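TRAP dicarboxylate transporter-DctP subunit (Desulfovibrio salexigens, PDB 4N6D) probably binds a solute, perhaps an organic acid, in the periplasm and delivers it to a TRAP-type membrane transporter. Local coordinates at residues A[176-181]-A[305-310]. Numbering follows the deposited sequence. Where two conformers were deposited one is given.
Sequences SKILES and LPLIED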
loop_
_atom_site.group_PDB
_atom_site.type_symbol
_atom_site.label_atom_id
_atom_site.label_comp_id
_atom_site.label_asym_id
_atom_site.label_seq_id
_atom_site.Cartn_x
_atom_site.Cartn_y
_atom_site.Cartn_z
ATOM N N SER A 176 5.582 13.866 0.095
ATOM C CA SER A 176 6.045 15.236 0.287
ATOM C C SER A 176 7.260 15.498 -0.595
ATOM O O SER A 176 7.375 16.549 -1.214
ATOM C CB SER A 176 6.400 15.511 1.746
ATOM O OG SER A 176 5.226 15.564 2.522
ATOM N N LYS A 177 8.176 14.534 -0.641
ATOM C CA LYS A 177 9.387 14.707 -1.430
ATOM C C LYS A 177 9.007 14.909 -2.889
ATOM O O LYS A 177 9.562 15.789 -3.574
ATOM C CB LYS A 177 10.337 13.516 -1.252
ATOM C CG LYS A 177 11.023 13.467 0.101
ATOM C CD LYS A 177 11.857 12.193 0.260
ATOM C CE LYS A 177 12.954 12.375 1.277
ATOM N NZ LYS A 177 13.988 13.342 0.814
ATOM N N ILE A 178 8.063 14.097 -3.361
ATOM C CA ILE A 178 7.577 14.218 -4.732
ATOM C C ILE A 178 6.959 15.589 -4.984
ATOM O O ILE A 178 7.282 16.266 -5.965
ATOM C CB ILE A 178 6.617 13.085 -5.054
ATOM C CG1 ILE A 178 7.397 11.768 -5.089
ATOM C CG2 ILE A 178 5.909 13.347 -6.367
ATOM C CD1 ILE A 178 6.530 10.542 -5.135
ATOM N N LEU A 179 6.083 16.039 -4.091
ATOM C CA LEU A 179 5.516 17.370 -4.259
ATOM C C LEU A 179 6.582 18.462 -4.314
ATOM O O LEU A 179 6.477 19.386 -5.117
ATOM C CB LEU A 179 4.543 17.667 -3.121
ATOM C CG LEU A 179 3.224 16.908 -3.185
ATOM C CD1 LEU A 179 2.463 17.093 -1.878
ATOM C CD2 LEU A 179 2.396 17.383 -4.357
ATOM N N GLU A 180 7.588 18.380 -3.446
ATOM C CA GLU A 180 8.632 19.395 -3.446
ATOM C C GLU A 180 9.307 19.386 -4.818
ATOM O O GLU A 180 9.562 20.447 -5.396
ATOM C CB GLU A 180 9.659 19.155 -2.330
ATOM C CG GLU A 180 10.631 20.316 -2.146
ATOM C CD GLU A 180 9.946 21.599 -1.686
ATOM O OE1 GLU A 180 9.065 21.526 -0.797
ATOM O OE2 GLU A 180 10.288 22.681 -2.217
ATOM N N SER A 181 9.577 18.195 -5.346
ATOM C CA SER A 181 10.272 18.091 -6.630
ATOM C C SER A 181 9.448 18.650 -7.788
ATOM O O SER A 181 9.997 19.032 -8.823
ATOM C CB SER A 181 10.698 16.648 -6.924
ATOM O OG SER A 181 9.636 15.867 -7.470
ATOM N N LEU A 305 13.205 10.788 -10.485
ATOM C CA LEU A 305 14.249 9.766 -10.637
ATOM C C LEU A 305 15.248 9.733 -9.453
ATOM O O LEU A 305 15.677 8.651 -9.049
ATOM C CB LEU A 305 14.971 9.924 -11.981
ATOM C CG LEU A 305 15.887 8.769 -12.403
ATOM C CD1 LEU A 305 15.195 7.407 -12.288
ATOM C CD2 LEU A 305 16.354 8.991 -13.822
ATOM N N PRO A 306 15.585 10.890 -8.856
ATOM C CA PRO A 306 16.456 10.854 -7.667
ATOM C C PRO A 306 15.945 9.968 -6.519
ATOM O O PRO A 306 16.767 9.445 -5.752
ATOM C CB PRO A 306 16.537 12.314 -7.240
ATOM C CG PRO A 306 16.296 13.083 -8.531
ATOM C CD PRO A 306 15.322 12.272 -9.315
ATOM N N LEU A 307 14.628 9.786 -6.389
ATOM C CA LEU A 307 14.111 8.956 -5.296
ATOM C C LEU A 307 14.478 7.498 -5.573
ATOM O O LEU A 307 14.783 6.752 -4.663
ATOM C CB LEU A 307 12.594 9.100 -5.156
ATOM C CG LEU A 307 12.155 10.515 -4.784
ATOM C CD1 LEU A 307 10.630 10.649 -4.761
ATOM C CD2 LEU A 307 12.725 10.913 -3.421
ATOM N N ILE A 308 14.484 7.126 -6.843
ATOM C CA ILE A 308 14.846 5.779 -7.245
ATOM C C ILE A 308 16.341 5.604 -7.031
ATOM O O ILE A 308 16.814 4.577 -6.515
ATOM C CB ILE A 308 14.527 5.525 -8.736
ATOM C CG1 ILE A 308 13.082 5.888 -9.069
ATOM C CG2 ILE A 308 14.856 4.094 -9.086
ATOM C CD1 ILE A 308 12.102 5.200 -8.275
ATOM N N GLU A 309 17.109 6.625 -7.408
ATOM C CA GLU A 309 18.564 6.538 -7.240
ATOM C C GLU A 309 18.960 6.423 -5.759
ATOM O O GLU A 309 19.873 5.664 -5.436
ATOM C CB GLU A 309 19.249 7.727 -7.904
ATOM C CG GLU A 309 18.942 7.846 -9.403
ATOM C CD GLU A 309 19.396 6.650 -10.234
ATOM O OE1 GLU A 309 20.312 5.945 -9.800
ATOM O OE2 GLU A 309 18.806 6.406 -11.321
ATOM N N ASP A 310 18.262 7.148 -4.877
ATOM C CA ASP A 310 18.460 7.043 -3.430
ATOM C C ASP A 310 18.181 5.630 -2.978
ATOM O O ASP A 310 18.950 5.030 -2.221
ATOM C CB ASP A 310 17.530 8.020 -2.712
ATOM C CG ASP A 310 17.559 7.878 -1.202
ATOM O OD1 ASP A 310 18.648 8.004 -0.591
ATOM O OD2 ASP A 310 16.480 7.645 -0.628
#
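L307 meets I178 and K177 through aliphatic groups alone, and in place of faces and edges the methyl fork of the leucine divides the contact. CD1 of L307 meets CG1 of I178 at 3.4 Å, tighter than the usual carbon-carbon contact, and CD1 of I178 at 4.1 Å. The two side chains cross at about a right angle. CG1 of I178 stands anti to the carbonyl carbon (chi1 -68°), which carries this branch toward L307, and T230 and T304 also touch the same side chain. The other prong, CD2 of L307, rests against the K177 stem, 4.0 Å from CD of K177. The lysine runs nearly extended to CE and then bends at chi4 (-67°). NZ of K177 ends 6.4 Å from OD2 of D310, too far for a salt bridge, although the opposite charges may attract weakly; that carboxylate oxygen pairs with K314. Within 176-181, OG of S181 donates to O of I178 (2.8 Å) from 15° off the carbonyl plane; the S181 side chain also touches K303 and T304 of helix 294-317. CA of K177 and CA of L307, the nearest such pair across the two segments, are 8.4 Å apart, and the second helix is kinked near P306. Helix 173-181 links the parallel strands 168-170 and 185-187; L307 of the later helix 294-317 packs against this helix of a beta-alpha-beta crossover in the periplasmic binding protein fold of the DctP family.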